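Local coordinates for SusD-like protein BACOVA_02651 (Bacteroides ovatus, PDB 5E75) that binds polysaccharide at the cell surface and probably captures xyloglucan before its transport into the periplasm for degradation, at residues A22-L27 and N87-A92; E209-Y214 and A368-G373; I452-D455 and K459-F462. One frame throughout, in Å; residues are numbered along the deposited sequence.

Contact 1 of 3, residues A22-L27 and N87-A92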
loop_
_atom_site.group_PDB
_atom_site.type_symbol
_atom_site.label_atom_id
_atom_site.label_comp_id
_atom_site.label_asym_id
_atom_site.label_seq_id
_atom_site.Cartn_x
_atom_site.Cartn_y
_atom_site.Cartn_z
ATOM N N ALA A 22 23.049 1.962 -12.500
ATOM C CA ALA A 22 23.495 1.910 -11.112
ATOM C C ALA A 22 23.056 3.173 -10.354
ATOM O O ALA A 22 22.758 3.115 -9.157
ATOM C CB ALA A 22 25.013 1.713 -11.044
ATOM N N ALA A 23 22.986 4.310 -11.045
ATOM C CA ALA A 23 22.523 5.557 -10.447
ATOM C C ALA A 23 20.999 5.643 -10.261
ATOM O O ALA A 23 20.508 6.410 -9.419
ATOM C CB ALA A 23 23.015 6.746 -11.271
ATOM N N THR A 24 20.238 4.884 -11.040
ATOM C CA THR A 24 18.786 4.909 -10.919
ATOM C C THR A 24 18.267 3.819 -9.960
ATOM O O THR A 24 17.142 3.894 -9.477
ATOM C CB THR A 24 18.101 4.764 -12.292
ATOM O OG1 THR A 24 18.446 3.510 -12.878
ATOM C CG2 THR A 24 18.542 5.888 -13.222
ATOM N N ALA A 25 19.093 2.815 -9.678
ATOM C CA ALA A 25 18.694 1.731 -8.776
ATOM C C ALA A 25 18.202 2.233 -7.415
ATOM O O ALA A 25 17.229 1.702 -6.901
ATOM C CB ALA A 25 19.833 0.735 -8.620
ATOM N N PRO A 26 18.817 3.283 -6.850
ATOM C CA PRO A 26 18.322 3.730 -5.540
ATOM C C PRO A 26 16.900 4.321 -5.547
ATOM O O PRO A 26 16.309 4.484 -4.470
ATOM C CB PRO A 26 19.342 4.793 -5.115
ATOM C CG PRO A 26 20.586 4.489 -5.912
ATOM C CD PRO A 26 20.077 3.964 -7.216
ATOM N N LEU A 27 16.345 4.630 -6.718
ATOM C CA LEU A 27 14.931 5.023 -6.799
ATOM C C LEU A 27 13.980 3.946 -6.293
ATOM O O LEU A 27 12.827 4.231 -5.979
ATOM C CB LEU A 27 14.548 5.361 -8.241
ATOM C CG LEU A 27 15.126 6.633 -8.852
ATOM C CD1 LEU A 27 14.851 6.661 -10.345
ATOM C CD2 LEU A 27 14.548 7.875 -8.183
ATOM N N ASN A 87 14.153 14.030 -9.275
ATOM C CA ASN A 87 14.609 15.269 -9.908
ATOM C C ASN A 87 16.126 15.246 -10.167
ATOM O O ASN A 87 16.594 15.675 -11.227
ATOM C CB ASN A 87 14.216 16.482 -9.064
ATOM C CG ASN A 87 12.722 16.675 -8.985
ATOM O OD1 ASN A 87 11.963 16.095 -9.768
ATOM N ND2 ASN A 87 12.292 17.512 -8.054
ATOM N N SER A 88 16.876 14.703 -9.220
ATOM C CA SER A 88 18.324 14.601 -9.378
ATOM C C SER A 88 18.694 13.661 -10.516
ATOM O O SER A 88 19.616 13.957 -11.296
ATOM C CB SER A 88 18.978 14.147 -8.089
ATOM O OG SER A 88 18.919 15.160 -7.105
ATOM N N VAL A 89 18.010 12.526 -10.621
ATOM C CA VAL A 89 18.227 11.610 -11.737
ATOM C C VAL A 89 17.942 12.281 -13.080
ATOM O O VAL A 89 18.725 12.161 -14.021
ATOM C CB VAL A 89 17.350 10.337 -11.589
ATOM C CG1 VAL A 89 17.296 9.532 -12.886
ATOM C CG2 VAL A 89 17.871 9.493 -10.462
ATOM N N ILE A 90 16.828 12.991 -13.191
ATOM C CA ILE A 90 16.480 13.658 -14.438
ATOM C C ILE A 90 17.586 14.659 -14.800
ATOM O O ILE A 90 18.013 14.733 -15.957
ATOM C CB ILE A 90 15.087 14.323 -14.340
ATOM C CG1 ILE A 90 13.992 13.256 -14.221
ATOM C CG2 ILE A 90 14.809 15.203 -15.554
ATOM C CD1 ILE A 90 12.670 13.815 -13.730
ATOM N N ASN A 91 18.061 15.398 -13.807
ATOM C CA ASN A 91 19.157 16.358 -14.020
ATOM C C ASN A 91 20.438 15.642 -14.441
ATOM O O ASN A 91 21.140 16.111 -15.343
ATOM C CB ASN A 91 19.393 17.190 -12.750
ATOM C CG ASN A 91 20.614 18.121 -12.848
ATOM O OD1 ASN A 91 20.547 19.167 -13.477
ATOM N ND2 ASN A 91 21.714 17.740 -12.203
ATOM N N ALA A 92 20.760 14.529 -13.795
ATOM C CA ALA A 92 21.985 13.787 -14.114
ATOM C C ALA A 92 21.967 13.242 -15.538
ATOM O O ALA A 92 23.016 13.185 -16.203
ATOM C CB ALA A 92 22.208 12.660 -13.126
#

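Contact 2 of 3, residues E209-Y214 and A368-G373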
loop_
_atom_site.group_PDB
_atom_site.type_symbol
_atom_site.label_atom_id
_atom_site.label_comp_id
_atom_site.label_asym_id
_atom_site.label_seq_id
_atom_site.Cartn_x
_atom_site.Cartn_y
_atom_site.Cartn_z
ATOM N N GLU A 209 -13.571 6.095 -18.704
ATOM C CA GLU A 209 -13.186 5.499 -19.970
ATOM C C GLU A 209 -11.670 5.324 -20.040
ATOM O O GLU A 209 -11.182 4.281 -20.445
ATOM C CB GLU A 209 -13.701 6.352 -21.135
ATOM C CG GLU A 209 -13.280 5.866 -22.506
ATOM C CD GLU A 209 -13.747 4.461 -22.815
ATOM O OE1 GLU A 209 -14.764 4.021 -22.232
ATOM O OE2 GLU A 209 -13.095 3.785 -23.638
ATOM N N LEU A 210 -10.925 6.356 -19.659
ATOM C CA LEU A 210 -9.473 6.252 -19.640
ATOM C C LEU A 210 -8.960 5.176 -18.665
ATOM O O LEU A 210 -8.068 4.406 -19.005
ATOM C CB LEU A 210 -8.855 7.614 -19.326
ATOM C CG LEU A 210 -8.964 8.630 -20.470
ATOM C CD1 LEU A 210 -8.732 10.053 -19.964
ATOM C CD2 LEU A 210 -7.998 8.288 -21.563
ATOM N N ALA A 211 -9.538 5.100 -17.469
ATOM C CA ALA A 211 -9.182 4.048 -16.520
ATOM C C ALA A 211 -9.413 2.664 -17.135
ATOM O O ALA A 211 -8.589 1.760 -17.011
ATOM C CB ALA A 211 -9.983 4.206 -15.247
ATOM N N ARG A 212 -10.553 2.501 -17.806
ATOM C CA ARG A 212 -10.838 1.223 -18.470
ATOM C C ARG A 212 -9.842 0.923 -19.580
ATOM O O ARG A 212 -9.398 -0.205 -19.737
ATOM C CB ARG A 212 -12.249 1.203 -19.055
ATOM C CG ARG A 212 -13.347 1.078 -18.017
ATOM C CD ARG A 212 -14.679 0.788 -18.670
ATOM N NE ARG A 212 -15.148 1.866 -19.539
ATOM C CZ ARG A 212 -15.976 2.841 -19.165
ATOM N NH1 ARG A 212 -16.425 2.922 -17.923
ATOM N NH2 ARG A 212 -16.367 3.751 -20.046
ATOM N N GLN A 213 -9.507 1.931 -20.373
ATOM C CA GLN A 213 -8.573 1.711 -21.463
ATOM C C GLN A 213 -7.197 1.269 -20.962
ATOM O O GLN A 213 -6.633 0.307 -21.469
ATOM C CB GLN A 213 -8.454 2.971 -22.310
ATOM C CG GLN A 213 -9.675 3.243 -23.165
ATOM C CD GLN A 213 -9.500 4.488 -24.007
ATOM O OE1 GLN A 213 -10.005 5.557 -23.667
ATOM N NE2 GLN A 213 -8.766 4.359 -25.102
ATOM N N TYR A 214 -6.656 1.966 -19.961
ATOM C CA TYR A 214 -5.350 1.591 -19.436
ATOM C C TYR A 214 -5.392 0.252 -18.689
ATOM O O TYR A 214 -4.502 -0.577 -18.861
ATOM C CB TYR A 214 -4.774 2.712 -18.555
ATOM C CG TYR A 214 -4.262 3.861 -19.386
ATOM C CD1 TYR A 214 -3.068 3.755 -20.066
ATOM C CD2 TYR A 214 -4.984 5.037 -19.516
ATOM C CE1 TYR A 214 -2.597 4.788 -20.854
ATOM C CE2 TYR A 214 -4.528 6.076 -20.309
ATOM C CZ TYR A 214 -3.330 5.951 -20.965
ATOM O OH TYR A 214 -2.883 7.004 -21.748
ATOM N N ALA A 368 -12.397 -3.646 -12.878
ATOM C CA ALA A 368 -13.765 -3.959 -12.501
ATOM C C ALA A 368 -14.505 -2.726 -11.995
ATOM O O ALA A 368 -15.656 -2.470 -12.366
ATOM C CB ALA A 368 -13.799 -5.066 -11.440
ATOM N N GLU A 369 -13.856 -1.948 -11.137
ATOM C CA GLU A 369 -14.492 -0.776 -10.550
ATOM C C GLU A 369 -14.754 0.280 -11.622
ATOM O O GLU A 369 -15.780 0.976 -11.604
ATOM C CB GLU A 369 -13.637 -0.212 -9.395
ATOM C CG GLU A 369 -14.285 0.909 -8.615
ATOM C CD GLU A 369 -13.489 1.354 -7.386
ATOM O OE1 GLU A 369 -12.541 0.653 -6.989
ATOM O OE2 GLU A 369 -13.855 2.394 -6.800
ATOM N N ALA A 370 -13.829 0.414 -12.570
ATOM C CA ALA A 370 -14.018 1.372 -13.658
ATOM C C ALA A 370 -15.136 0.933 -14.612
ATOM O O ALA A 370 -15.810 1.790 -15.194
ATOM C CB ALA A 370 -12.719 1.601 -14.414
ATOM N N CYS A 371 -15.340 -0.376 -14.760
ATOM C CA CYS A 371 -16.482 -0.885 -15.530
ATOM C C CYS A 371 -17.812 -0.676 -14.796
ATOM O O CYS A 371 -18.826 -0.332 -15.421
ATOM C CB CYS A 371 -16.286 -2.358 -15.883
ATOM S SG CYS A 371 -14.999 -2.665 -17.088
ATOM N N LEU A 372 -17.833 -0.867 -13.481
ATOM C CA LEU A 372 -19.014 -0.540 -12.693
ATOM C C LEU A 372 -19.424 0.918 -12.920
ATOM O O LEU A 372 -20.601 1.222 -13.155
ATOM C CB LEU A 372 -18.726 -0.803 -11.225
ATOM C CG LEU A 372 -19.827 -0.401 -10.243
ATOM C CD1 LEU A 372 -21.072 -1.266 -10.394
ATOM C CD2 LEU A 372 -19.321 -0.471 -8.806
ATOM N N GLY A 373 -18.447 1.820 -12.868
ATOM C CA GLY A 373 -18.691 3.211 -13.199
ATOM C C GLY A 373 -19.767 3.805 -12.323
ATOM O O GLY A 373 -19.689 3.715 -11.115
#

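Contact 3 of 3, residues I452-D455 and K459-F462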
loop_
_atom_site.group_PDB
_atom_site.type_symbol
_atom_site.label_atom_id
_atom_site.label_comp_id
_atom_site.label_asym_id
_atom_site.label_seq_id
_atom_site.Cartn_x
_atom_site.Cartn_y
_atom_site.Cartn_z
ATOM N N ILE A 452 -9.807 -14.763 20.236
ATOM C CA ILE A 452 -10.415 -15.091 18.966
ATOM C C ILE A 452 -10.148 -16.569 18.743
ATOM O O ILE A 452 -8.996 -16.997 18.714
ATOM C CB ILE A 452 -9.802 -14.254 17.833
ATOM C CG1 ILE A 452 -10.040 -12.765 18.109
ATOM C CG2 ILE A 452 -10.391 -14.666 16.504
ATOM C CD1 ILE A 452 -9.338 -11.859 17.125
ATOM N N ILE A 453 -11.207 -17.355 18.632
ATOM C CA ILE A 453 -11.072 -18.803 18.470
ATOM C C ILE A 453 -11.947 -19.288 17.324
ATOM O O ILE A 453 -12.745 -18.521 16.786
ATOM C CB ILE A 453 -11.430 -19.547 19.779
ATOM C CG1 ILE A 453 -12.884 -19.296 20.168
ATOM C CG2 ILE A 453 -10.503 -19.083 20.896
ATOM C CD1 ILE A 453 -13.357 -20.146 21.351
ATOM N N LYS A 454 -11.790 -20.554 16.946
ATOM C CA LYS A 454 -12.581 -21.142 15.863
ATOM C C LYS A 454 -13.478 -22.271 16.323
ATOM O O LYS A 454 -13.144 -22.990 17.261
ATOM C CB LYS A 454 -11.674 -21.685 14.771
ATOM C CG LYS A 454 -10.930 -20.617 14.048
ATOM C CD LYS A 454 -9.763 -21.196 13.306
ATOM C CE LYS A 454 -8.859 -20.061 12.847
ATOM N NZ LYS A 454 -7.582 -20.558 12.319
ATOM N N ASP A 455 -14.618 -22.415 15.649
ATOM C CA ASP A 455 -15.479 -23.579 15.847
ATOM C C ASP A 455 -15.143 -24.682 14.844
ATOM O O ASP A 455 -14.250 -24.525 14.009
ATOM C CB ASP A 455 -16.968 -23.204 15.786
ATOM C CG ASP A 455 -17.401 -22.653 14.431
ATOM O OD1 ASP A 455 -16.829 -23.036 13.389
ATOM O OD2 ASP A 455 -18.340 -21.834 14.412
ATOM N N LYS A 459 -15.186 -21.212 11.683
ATOM C CA LYS A 459 -15.659 -19.843 11.775
ATOM C C LYS A 459 -15.029 -19.172 12.994
ATOM O O LYS A 459 -14.857 -19.805 14.038
ATOM C CB LYS A 459 -17.187 -19.790 11.869
ATOM C CG LYS A 459 -17.738 -18.385 12.019
ATOM C CD LYS A 459 -19.256 -18.358 12.173
ATOM C CE LYS A 459 -19.703 -17.001 12.719
ATOM N NZ LYS A 459 -21.121 -16.659 12.398
ATOM N N LEU A 460 -14.690 -17.891 12.854
ATOM C CA LEU A 460 -14.087 -17.135 13.945
ATOM C C LEU A 460 -15.123 -16.671 14.960
ATOM O O LEU A 460 -16.216 -16.257 14.586
ATOM C CB LEU A 460 -13.358 -15.911 13.388
ATOM C CG LEU A 460 -12.122 -16.185 12.544
ATOM C CD1 LEU A 460 -11.620 -14.863 11.995
ATOM C CD2 LEU A 460 -11.024 -16.884 13.323
ATOM N N HIS A 461 -14.757 -16.729 16.242
ATOM C CA HIS A 461 -15.594 -16.233 17.328
ATOM C C HIS A 461 -14.768 -15.287 18.180
ATOM O O HIS A 461 -13.584 -15.537 18.430
ATOM C CB HIS A 461 -16.144 -17.399 18.160
ATOM C CG HIS A 461 -17.049 -18.298 17.376
ATOM N ND1 HIS A 461 -18.419 -18.138 17.358
ATOM C CD2 HIS A 461 -16.778 -19.339 16.562
ATOM C CE1 HIS A 461 -18.952 -19.056 16.572
ATOM N NE2 HIS A 461 -17.982 -19.798 16.071
ATOM N N PHE A 462 -15.392 -14.190 18.592
ATOM C CA PHE A 462 -14.711 -13.070 19.236
ATOM C C PHE A 462 -15.236 -12.885 20.654
ATOM O O PHE A 462 -16.452 -12.849 20.873
ATOM C CB PHE A 462 -14.927 -11.768 18.438
ATOM C CG PHE A 462 -14.503 -11.851 16.992
ATOM C CD1 PHE A 462 -15.370 -12.327 16.028
ATOM C CD2 PHE A 462 -13.234 -11.458 16.600
ATOM C CE1 PHE A 462 -14.979 -12.409 14.703
ATOM C CE2 PHE A 462 -12.851 -11.541 15.282
ATOM C CZ PHE A 462 -13.711 -12.022 14.341
#

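Contact 1 of 3, residues A22-L27 and N87-A92
Thr24 and Val89 bring the two backbones together, their CA atoms 6.8 Å apart, where helix 17-24 and the 3-10 segment 25-27 face helix 70-95. Val89 is the centre of this contact; all three residue contacts run to it. Its CB points at the other segment and its two methyls divide the work. CG1 stands anti to the backbone N (chi1 166°) and meets CG2 of Thr24 at 3.9 Å. The two side chains cross there at about a right angle. The other branch, Val89 CG2, rests against CD1 of Leu27 at 4.1 Å and lies 4.2 Å from the carbonyl O of Ala23. No hydrogen bond joins the segments, and the buried area is small, 129 Å² over both sides. This is plain helix packing in the helical N-terminal part of a SusD-family protein, whose sequence belongs to the TPR clan. Thr24 has two characters. Its methyl serves the apolar contact, while OG1 is hydrogen-bonded to Arg177 and to the carbonyl O of Glu21 in its own helix. Thr24 also touches Ala109 and Glu112 of helix 103-125, which thus borders the contact. Leu27 N bonds back to Thr24 O at 3.0 Å, keeping the turn that carries Leu27 CD1 to Val89.

Contact 2 of 3, residues E209-Y214 and A368-G373
Arg212 reaches Ala370 and Cys371 through two torsions. CG lies beside the backbone N (chi1 -73°), and a bend at chi3 (-64°) turns the guanidinium back along its own helix toward Glu209. The aliphatic part of the chain packs first. Arg212 CG sits 3.7 Å from CB of Ala370, and CD is 3.8 Å from SG of Cys371. The guanidinium then works by its edge. NH1 donates to the carbonyl O of Ala370 at 3.0 Å. That oxygen lies near the guanidinium plane, but the donor is tilted from the carbonyl plane and the bond is bent. NH2 bonds to OE1 of Glu209 at 2.7 Å, as part of a salt bridge within helix 205-221. CA of Glu209 lies over one face of the guanidinium, offset toward its rim. The two bonds use different nitrogens and probably fix the rotation of the group. Beside it, CB of Ala211 meets CB of Ala370 at 3.9 Å, and these small side chains probably help the axes come within 8.7 Å. The carbonyl of Ala370 lies in the last turn of helix 360-372, just before Gly373 leaves helical geometry with positive phi. Arg212 therefore binds at a helix C-terminal end. The helices run roughly antiparallel, with 145° between their directions, as helix-to-helix packing within the largely helical SusD fold.

Contact 3 of 3, residues I452-D455 and K459-F462
The imidazole of His461 meets Asp455 at its edge: NE2 donates to OD2 at 2.7 Å, with OD2 in the ring plane and the N-H nearly straight at 178°. The carboxylate is turned 63° from the ring, and NE2 approaches OD2 from above the carboxylate plane. The ring of Phe462 is met obliquely by Ile452, whose CG1 lies 3.8 Å from CD2. The other carboxylate oxygen, Asp455 OD1, accepts the backbone N of Lys459 at 3.0 Å. Asp455 CG lies between its backbone N and carbonyl carbon (chi1 63°), which brings OD1 to the Lys459 amide and OD2 to the His461 ring. Ile453 and His461 form the hydrogen-bonded pair of this antiparallel beta hairpin, with His461 N to Ile453 O at 2.7 Å. Non-hydrogen-bonded pairs flank it. Ile452, Lys454, Leu460 and Phe462 share one face, where Leu460 CD2 touches Lys454 CG at 3.8 Å and Ile452 CG2 at 3.9 Å. Lys454 NZ leads away to hydrogen bonds with Lys307 O and Thr306 OG1. With an alanine replacing Asp455, His461 NE2 and the Lys459 amide would probably lose these acceptors, leaving the imidazole less firmly held. His461 ND1 is bonded to Glu474, and two carboxylates on one ring would probably favour a positively charged imidazole.

From the N terminus the contacts come in series; none nests in or crosses another. Contact 1 closes a mostly helical loop of 59 residues, bringing helix 17-24 back to helix 70-95. Contact 2 opens later and spans 153 residues, joining helix 205-221 to helix 360-372. Contact 3 is local: three residues separate its segments, and it forms the hairpin of strands 451-454 and 460-465, which strand 472-474 extends to a three-stranded antiparallel sheet. Contacts 1 and 3 lie on opposite sides of the chain's centre, their centres about 50 Å apart. Contact 2 is about 33 Å from contact 1 and 38 Å from contact 3, centre to centre.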